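Local atomic coordinates of DUF4442 domain-containing protein (PDB entry 1SH8), a protein that is of unknown function but is probably a thioesterase of the hotdog-fold type. Residues L38-A43 with L57-E62; I81-T86 with L143-S148. All blocks are in the same frame, centred on the assembly; numbering follows the deposited sequence.

In the fold
Contact 1 (38-43 with 57-62) packs helix 54-62 against strand 35-40, and contact 2 (81-86 with 143-148) joins strands 78-89 and 136-148. Their centres are about 19 Å apart, on opposite sides of the centre of the chain. Glu-62, at the end of the helix, nevertheless reaches contact 2: its O lies 2.6 Å from Tyr-144 OH, a probable hydrogen bond, and its CG packs 3.3 Å from Met-85 CE. Phe-58 CE1 meets Met-85 SD at 3.6 Å. Helix 54-62 thus packs on strand 35-40 and also reaches strands 78-89 and 136-148, consistent with the central helix of a hotdog fold. Both contacts also touch the second subunit, whose Tyr-53 OH hydrogen-bonds to Glu-62 OE1.

Contact 1 (L38-A43 with L57-E62); sequences LRMPGA and LFTLAE
Leu-60 points from helix 54-62 toward strand 35-40 and sets its two methyls against the strand. Its CG is anti to the backbone N (chi1 177°), and beyond it CD1 sits between Leu-38 and Met-40, 3.9 Å from Leu-38 CB and 4.1 Å from Met-40 CB, while CD2 adds a second contact to Met-40 CB at 4.0 Å. CD1 also comes within 4.2 Å of Arg-39 N, so it rests against the strand backbone between the two side chains. Leu-38 and Met-40, two positions apart, both turn toward the helix; Arg-39 between them turns away and forms a salt bridge with Glu-29. Met-40 bends at chi2 and again at chi3 (80°), and its terminal CE arrives obliquely at Thr-59, 4.0 Å from both CB and CG2. The axes of strand 38-40 and helix 57-62 run nearly antiparallel, at 175°, with a closest approach of 8.8 Å, a separation spanned by side chains. Leu-60 also touches Ile-97 and Val-99 of the adjoining strand. No hydrogen bond crosses between the segments, which implies that this buried helix-on-sheet contact rests on apolar packing; the hydroxyl of Thr-59 is satisfied within its own helix by Gly-55 O.

Contact 2 (I81-T86 with L143-S148); sequences IVKEMT and LYQLRS
A classic beta bulge interrupts the antiparallel pairing of strands 78-89 and 136-148 in the hotdog fold: Lys-83 and Glu-84 together face Leu-143. Leu-143 O accepts from Lys-83 N at 2.8 Å, and Leu-143 N donates to Glu-84 O at 2.9 Å, with an N-H...O angle of 172°. Before the bulge, Ile-81 and Gln-145 form a hydrogen-bonded pair, and Val-82 and Tyr-144 a non-hydrogen-bonded one. On the face carrying Val-82, the Tyr-144 ring is approached obliquely: Val-82 CB lies 3.7 Å from CE1, and Met-85 CE comes to 3.2 Å from OH, whose hydrogen-bond partner is Glu-62 O. From Glu-84 of the bulge through Thr-86, the strand pairs antiparallel with a strand of the second subunit, continuing the sheet across the interface. On the other face, Ile-81 and Gln-145 lie side by side, Ile-81 CG1 3.7 Å from Gln-145 CB. Ile-81 CG1 sits between its backbone N and carbonyl carbon (chi1 56°), and CD1 continues to Arg-147 CD. Gln-145 OE1 is gripped twice: Arg-147 NH1 donates at 2.6 Å, tilted 33° from the carbonyl plane, and a water that accepts from Lys-83 NZ donates at 3.0 Å to Gln-145 OE1.

Contact 1 (L38-A43 with L57-E62)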
ATOM      1  N   LEU A  38      -8.305 -11.619  -8.179  1.00  7.26           N
ATOM      2  CA  LEU A  38      -7.432 -10.739  -8.947  1.00  6.72           C
ATOM      3  C   LEU A  38      -6.026 -11.311  -9.059  1.00  6.49           C
ATOM      4  O   LEU A  38      -5.613 -12.141  -8.244  1.00  7.78           O
ATOM      5  CB  LEU A  38      -7.355  -9.363  -8.273  1.00  7.46           C
ATOM      6  CG  LEU A  38      -8.661  -8.732  -7.772  1.00  7.61           C
ATOM      7  CD1 LEU A  38      -8.328  -7.433  -7.042  1.00  8.45           C
ATOM      8  CD2 LEU A  38      -9.616  -8.474  -8.933  1.00  7.87           C
ATOM      9  N   ARG A  39      -5.292 -10.848 -10.067  1.00  7.35           N
ATOM     10  CA  ARG A  39      -3.923 -11.294 -10.302  1.00  7.78           C
ATOM     11  C   ARG A  39      -3.005 -10.107 -10.592  1.00  7.64           C
ATOM     12  O   ARG A  39      -3.333  -9.245 -11.404  1.00  7.82           O
ATOM     13  CB  ARG A  39      -3.873 -12.260 -11.493  1.00  9.11           C
ATOM     14  CG  ARG A  39      -2.469 -12.803 -11.787  1.00 10.74           C
ATOM     15  CD  ARG A  39      -2.433 -13.703 -13.027  1.00 11.52           C
ATOM     16  NE  ARG A  39      -2.583 -12.941 -14.264  1.00 15.35           N
ATOM     17  CZ  ARG A  39      -3.655 -12.972 -15.049  1.00 15.50           C
ATOM     18  NH1 ARG A  39      -4.696 -13.734 -14.740  1.00 18.04           N
ATOM     19  NH2 ARG A  39      -3.685 -12.237 -16.152  1.00 17.45           N
ATOM     20  N   MET A  40      -1.862 -10.051  -9.920  1.00  7.10           N
ATOM     21  CA  MET A  40      -0.908  -8.978 -10.175  1.00  7.40           C
ATOM     22  C   MET A  40       0.283  -9.622 -10.880  1.00  8.86           C
ATOM     23  O   MET A  40       0.925 -10.521 -10.336  1.00  8.09           O
ATOM     24  CB  MET A  40      -0.442  -8.313  -8.876  1.00  7.50           C
ATOM     25  CG  MET A  40       0.518  -7.130  -9.091  1.00  8.36           C
ATOM     26  SD  MET A  40      -0.232  -5.662  -9.860  1.00  3.33           S
ATOM     27  CE  MET A  40      -1.036  -4.956  -8.429  1.00  8.01           C
ATOM     28  N   PRO A  41       0.580  -9.186 -12.114  1.00 10.87           N
ATOM     29  CA  PRO A  41       1.715  -9.777 -12.829  1.00 11.14           C
ATOM     30  C   PRO A  41       3.048  -9.454 -12.157  1.00 11.10           C
ATOM     31  O   PRO A  41       3.234  -8.359 -11.618  1.00 10.52           O
ATOM     32  CB  PRO A  41       1.598  -9.167 -14.228  1.00 12.31           C
ATOM     33  CG  PRO A  41       0.979  -7.821 -13.962  1.00 13.34           C
ATOM     34  CD  PRO A  41      -0.084  -8.149 -12.929  1.00 12.16           C
ATOM     35  N   GLY A  42       3.967 -10.415 -12.180  1.00 10.34           N
ATOM     36  CA  GLY A  42       5.266 -10.196 -11.580  1.00 10.70           C
ATOM     37  C   GLY A  42       6.065  -9.248 -12.446  1.00 12.15           C
ATOM     38  O   GLY A  42       6.800  -8.394 -11.947  1.00 11.79           O
ATOM     39  N   ALA A  43       5.905  -9.390 -13.757  1.00 12.94           N
ATOM     40  CA  ALA A  43       6.626  -8.556 -14.710  1.00 13.39           C
ATOM     41  C   ALA A  43       6.240  -7.084 -14.602  1.00 12.46           C
ATOM     42  O   ALA A  43       5.067  -6.732 -14.713  1.00 14.43           O
ATOM     43  CB  ALA A  43       6.382  -9.063 -16.130  1.00 14.58           C
ATOM     44  N   LEU A  57       2.205  -5.524  -3.917  1.00  6.79           N
ATOM     45  CA  LEU A  57       1.527  -6.488  -3.050  1.00  6.41           C
ATOM     46  C   LEU A  57       0.380  -5.785  -2.330  1.00  6.12           C
ATOM     47  O   LEU A  57      -0.724  -6.323  -2.228  1.00  6.32           O
ATOM     48  CB  LEU A  57       2.513  -7.080  -2.037  1.00  6.14           C
ATOM     49  CG  LEU A  57       3.501  -8.105  -2.611  1.00  8.96           C
ATOM     50  CD1 LEU A  57       4.629  -8.376  -1.621  1.00  9.04           C
ATOM     51  CD2 LEU A  57       2.745  -9.394  -2.943  1.00  8.22           C
ATOM     52  N   PHE A  58       0.634  -4.573  -1.849  1.00  5.30           N
ATOM     53  CA  PHE A  58      -0.409  -3.822  -1.150  1.00  5.92           C
ATOM     54  C   PHE A  58      -1.600  -3.557  -2.064  1.00  5.69           C
ATOM     55  O   PHE A  58      -2.752  -3.732  -1.672  1.00  6.53           O
ATOM     56  CB  PHE A  58       0.120  -2.476  -0.650  1.00  6.27           C
ATOM     57  CG  PHE A  58      -0.927  -1.646   0.047  1.00  6.96           C
ATOM     58  CD1 PHE A  58      -1.133  -1.761   1.422  1.00  7.84           C
ATOM     59  CD2 PHE A  58      -1.738  -0.777  -0.680  1.00  7.78           C
ATOM     60  CE1 PHE A  58      -2.139  -1.015   2.062  1.00  8.71           C
ATOM     61  CE2 PHE A  58      -2.744  -0.032  -0.053  1.00  8.72           C
ATOM     62  CZ  PHE A  58      -2.943  -0.152   1.319  1.00  8.02           C
ATOM     63  N   THR A  59      -1.316  -3.120  -3.287  1.00  5.51           N
ATOM     64  CA  THR A  59      -2.375  -2.817  -4.235  1.00  6.55           C
ATOM     65  C   THR A  59      -3.229  -4.054  -4.512  1.00  6.38           C
ATOM     66  O   THR A  59      -4.460  -3.974  -4.538  1.00  7.33           O
ATOM     67  CB  THR A  59      -1.782  -2.254  -5.542  1.00  6.07           C
ATOM     68  OG1 THR A  59      -1.102  -1.027  -5.250  1.00  6.90           O
ATOM     69  CG2 THR A  59      -2.875  -1.971  -6.559  1.00  7.00           C
ATOM     70  N   LEU A  60      -2.580  -5.199  -4.696  1.00  5.88           N
ATOM     71  CA  LEU A  60      -3.305  -6.440  -4.952  1.00  6.50           C
ATOM     72  C   LEU A  60      -4.194  -6.816  -3.767  1.00  6.54           C
ATOM     73  O   LEU A  60      -5.336  -7.229  -3.946  1.00  6.23           O
ATOM     74  CB  LEU A  60      -2.324  -7.584  -5.221  1.00  6.56           C
ATOM     75  CG  LEU A  60      -2.981  -8.957  -5.420  1.00  5.94           C
ATOM     76  CD1 LEU A  60      -3.887  -8.912  -6.648  1.00  6.13           C
ATOM     77  CD2 LEU A  60      -1.911 -10.023  -5.582  1.00  6.54           C
ATOM     78  N   ALA A  61      -3.655  -6.669  -2.557  1.00  6.69           N
ATOM     79  CA  ALA A  61      -4.388  -7.015  -1.339  1.00  5.56           C
ATOM     80  C   ALA A  61      -5.504  -6.033  -0.992  1.00  7.12           C
ATOM     81  O   ALA A  61      -6.514  -6.416  -0.407  1.00  8.08           O
ATOM     82  CB  ALA A  61      -3.416  -7.117  -0.167  1.00  6.29           C
ATOM     83  N   GLU A  62      -5.322  -4.770  -1.366  1.00  6.64           N
ATOM     84  CA  GLU A  62      -6.287  -3.716  -1.059  1.00  7.63           C
ATOM     85  C   GLU A  62      -7.484  -3.615  -2.015  1.00  7.60           C
ATOM     86  O   GLU A  62      -8.618  -3.368  -1.584  1.00  7.44           O
ATOM     87  CB  GLU A  62      -5.546  -2.367  -1.024  1.00  7.36           C
ATOM     88  CG  GLU A  62      -6.326  -1.165  -0.480  1.00  8.66           C
ATOM     89  CD  GLU A  62      -7.381  -0.605  -1.434  1.00 11.47           C
ATOM     90  OE1 GLU A  62      -7.187  -0.645  -2.671  1.00 10.25           O
ATOM     91  OE2 GLU A  62      -8.408  -0.095  -0.930  1.00 12.78           O
TER

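Contact 2 (I81-T86 with L143-S148)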
ATOM      1  N   ILE A  81     -14.435   3.147   0.788  1.00  8.81           N
ATOM      2  CA  ILE A  81     -13.192   3.788   1.194  1.00  9.46           C
ATOM      3  C   ILE A  81     -12.510   2.807   2.132  1.00  9.20           C
ATOM      4  O   ILE A  81     -13.177   2.056   2.849  1.00 10.61           O
ATOM      5  CB  ILE A  81     -13.389   5.122   1.959  1.00 12.04           C
ATOM      6  CG1 ILE A  81     -14.287   4.909   3.172  1.00 14.39           C
ATOM      7  CG2 ILE A  81     -13.936   6.182   1.033  1.00 15.55           C
ATOM      8  CD1 ILE A  81     -14.355   6.118   4.077  1.00 19.65           C
ATOM      9  N   VAL A  82     -11.187   2.784   2.107  1.00  8.03           N
ATOM     10  CA  VAL A  82     -10.464   1.906   3.005  1.00  8.39           C
ATOM     11  C   VAL A  82     -10.099   2.764   4.219  1.00  8.31           C
ATOM     12  O   VAL A  82      -9.625   3.891   4.064  1.00  9.28           O
ATOM     13  CB  VAL A  82      -9.205   1.300   2.317  1.00  7.73           C
ATOM     14  CG1 VAL A  82      -8.301   2.398   1.777  1.00  8.28           C
ATOM     15  CG2 VAL A  82      -8.463   0.405   3.300  1.00  8.23           C
ATOM     16  N   LYS A  83     -10.357   2.249   5.420  1.00  7.26           N
ATOM     17  CA  LYS A  83     -10.076   2.990   6.651  1.00  8.33           C
ATOM     18  C   LYS A  83      -8.703   2.669   7.231  1.00  8.63           C
ATOM     19  O   LYS A  83      -7.968   3.563   7.645  1.00  8.69           O
ATOM     20  CB  LYS A  83     -11.146   2.696   7.706  1.00 10.89           C
ATOM     21  CG  LYS A  83     -12.568   3.055   7.295  1.00 14.89           C
ATOM     22  CD  LYS A  83     -12.674   4.491   6.806  1.00 19.50           C
ATOM     23  CE  LYS A  83     -12.258   5.490   7.878  1.00 22.84           C
ATOM     24  NZ  LYS A  83     -12.349   6.898   7.383  1.00 26.80           N
ATOM     25  N   GLU A  84      -8.386   1.381   7.305  1.00  8.40           N
ATOM     26  CA  GLU A  84      -7.086   0.946   7.801  1.00  8.95           C
ATOM     27  C   GLU A  84      -6.780  -0.437   7.283  1.00  7.97           C
ATOM     28  O   GLU A  84      -7.685  -1.200   6.943  1.00  8.31           O
ATOM     29  CB  GLU A  84      -7.006   1.000   9.331  1.00 11.22           C
ATOM     30  CG  GLU A  84      -8.257   0.644  10.081  1.00 13.95           C
ATOM     31  CD  GLU A  84      -8.146   0.987  11.566  1.00 15.28           C
ATOM     32  OE1 GLU A  84      -8.036   2.188  11.910  1.00 17.46           O
ATOM     33  OE2 GLU A  84      -8.162   0.055  12.392  1.00 14.41           O
ATOM     34  N   MET A  85      -5.497  -0.755   7.201  1.00  6.74           N
ATOM     35  CA  MET A  85      -5.091  -2.037   6.663  1.00  7.07           C
ATOM     36  C   MET A  85      -3.704  -2.426   7.137  1.00  7.83           C
ATOM     37  O   MET A  85      -2.806  -1.586   7.236  1.00  7.74           O
ATOM     38  CB  MET A  85      -5.120  -1.971   5.132  1.00  7.08           C
ATOM     39  CG  MET A  85      -4.746  -3.260   4.406  1.00  9.54           C
ATOM     40  SD  MET A  85      -5.036  -3.156   2.600  1.00  6.22           S
ATOM     41  CE  MET A  85      -6.589  -2.537   2.529  1.00 17.43           C
ATOM     42  N   THR A  86      -3.556  -3.710   7.442  1.00  7.39           N
ATOM     43  CA  THR A  86      -2.293  -4.277   7.871  1.00  6.90           C
ATOM     44  C   THR A  86      -1.903  -5.293   6.809  1.00  7.64           C
ATOM     45  O   THR A  86      -2.740  -6.091   6.380  1.00  7.62           O
ATOM     46  CB  THR A  86      -2.437  -4.998   9.226  1.00  8.71           C
ATOM     47  OG1 THR A  86      -2.732  -4.036  10.245  1.00  8.60           O
ATOM     48  CG2 THR A  86      -1.148  -5.745   9.582  1.00  8.50           C
ATOM     49  N   LEU A 143     -10.064  -2.830   6.896  1.00  6.64           N
ATOM     50  CA  LEU A 143     -11.384  -2.329   7.261  1.00  6.42           C
ATOM     51  C   LEU A 143     -11.816  -1.321   6.210  1.00  7.01           C
ATOM     52  O   LEU A 143     -11.105  -0.351   5.940  1.00  6.67           O
ATOM     53  CB  LEU A 143     -11.349  -1.641   8.631  1.00  5.73           C
ATOM     54  CG  LEU A 143     -12.670  -1.055   9.147  1.00  7.58           C
ATOM     55  CD1 LEU A 143     -13.695  -2.166   9.373  1.00  6.69           C
ATOM     56  CD2 LEU A 143     -12.418  -0.302  10.440  1.00  6.45           C
ATOM     57  N   TYR A 144     -12.982  -1.565   5.622  1.00  7.34           N
ATOM     58  CA  TYR A 144     -13.549  -0.697   4.598  1.00  7.70           C
ATOM     59  C   TYR A 144     -14.865  -0.143   5.094  1.00  8.29           C
ATOM     60  O   TYR A 144     -15.486  -0.684   6.010  1.00  7.88           O
ATOM     61  CB  TYR A 144     -13.835  -1.483   3.315  1.00  7.07           C
ATOM     62  CG  TYR A 144     -12.615  -2.062   2.663  1.00  7.56           C
ATOM     63  CD1 TYR A 144     -11.888  -1.328   1.721  1.00  7.99           C
ATOM     64  CD2 TYR A 144     -12.160  -3.338   3.007  1.00  7.70           C
ATOM     65  CE1 TYR A 144     -10.731  -1.855   1.134  1.00  7.83           C
ATOM     66  CE2 TYR A 144     -11.005  -3.873   2.429  1.00  7.42           C
ATOM     67  CZ  TYR A 144     -10.300  -3.122   1.496  1.00  8.52           C
ATOM     68  OH  TYR A 144      -9.150  -3.636   0.943  1.00  9.60           O
ATOM     69  N   GLN A 145     -15.299   0.931   4.458  1.00  9.04           N
ATOM     70  CA  GLN A 145     -16.564   1.536   4.797  1.00 10.47           C
ATOM     71  C   GLN A 145     -17.330   1.712   3.490  1.00 10.37           C
ATOM     72  O   GLN A 145     -16.758   2.152   2.490  1.00 10.94           O
ATOM     73  CB  GLN A 145     -16.325   2.897   5.446  1.00 13.55           C
ATOM     74  CG  GLN A 145     -17.258   3.220   6.585  1.00 19.50           C
ATOM     75  CD  GLN A 145     -16.928   4.551   7.218  1.00 18.97           C
ATOM     76  OE1 GLN A 145     -17.095   5.597   6.599  1.00 20.48           O
ATOM     77  NE2 GLN A 145     -16.441   4.518   8.451  1.00 21.81           N
ATOM     78  N   LEU A 146     -18.601   1.319   3.489  1.00 10.24           N
ATOM     79  CA  LEU A 146     -19.468   1.500   2.325  1.00 10.83           C
ATOM     80  C   LEU A 146     -20.225   2.772   2.711  1.00 11.39           C
ATOM     81  O   LEU A 146     -20.890   2.809   3.749  1.00 11.43           O
ATOM     82  CB  LEU A 146     -20.448   0.329   2.177  1.00 10.55           C
ATOM     83  CG  LEU A 146     -21.410   0.395   0.986  1.00 12.56           C
ATOM     84  CD1 LEU A 146     -20.624   0.317  -0.323  1.00 11.38           C
ATOM     85  CD2 LEU A 146     -22.414  -0.749   1.073  1.00 12.47           C
ATOM     86  N   ARG A 147     -20.116   3.818   1.897  1.00 10.26           N
ATOM     87  CA  ARG A 147     -20.770   5.078   2.227  1.00 12.29           C
ATOM     88  C   ARG A 147     -21.706   5.568   1.146  1.00 13.22           C
ATOM     89  O   ARG A 147     -21.471   5.348  -0.037  1.00 12.10           O
ATOM     90  CB  ARG A 147     -19.717   6.162   2.480  1.00 12.69           C
ATOM     91  CG  ARG A 147     -18.710   5.821   3.572  1.00 15.20           C
ATOM     92  CD  ARG A 147     -17.666   6.916   3.704  1.00 18.02           C
ATOM     93  NE  ARG A 147     -18.255   8.211   4.037  1.00 21.86           N
ATOM     94  CZ  ARG A 147     -18.696   8.555   5.246  1.00 24.57           C
ATOM     95  NH1 ARG A 147     -18.619   7.703   6.260  1.00 24.35           N
ATOM     96  NH2 ARG A 147     -19.216   9.759   5.442  1.00 25.54           N
ATOM     97  N   SER A 148     -22.773   6.239   1.556  1.00 14.59           N
ATOM     98  CA  SER A 148     -23.698   6.792   0.583  1.00 16.26           C
ATOM     99  C   SER A 148     -23.209   8.203   0.285  1.00 16.35           C
ATOM    100  O   SER A 148     -22.546   8.831   1.112  1.00 14.38           O
ATOM    101  CB  SER A 148     -25.123   6.831   1.142  1.00 18.02           C
ATOM    102  OG  SER A 148     -25.196   7.641   2.299  1.00 23.93           O
TER
HETATM  103  O   HOH W   1     -14.990   7.726   6.845  1.00 44.63           O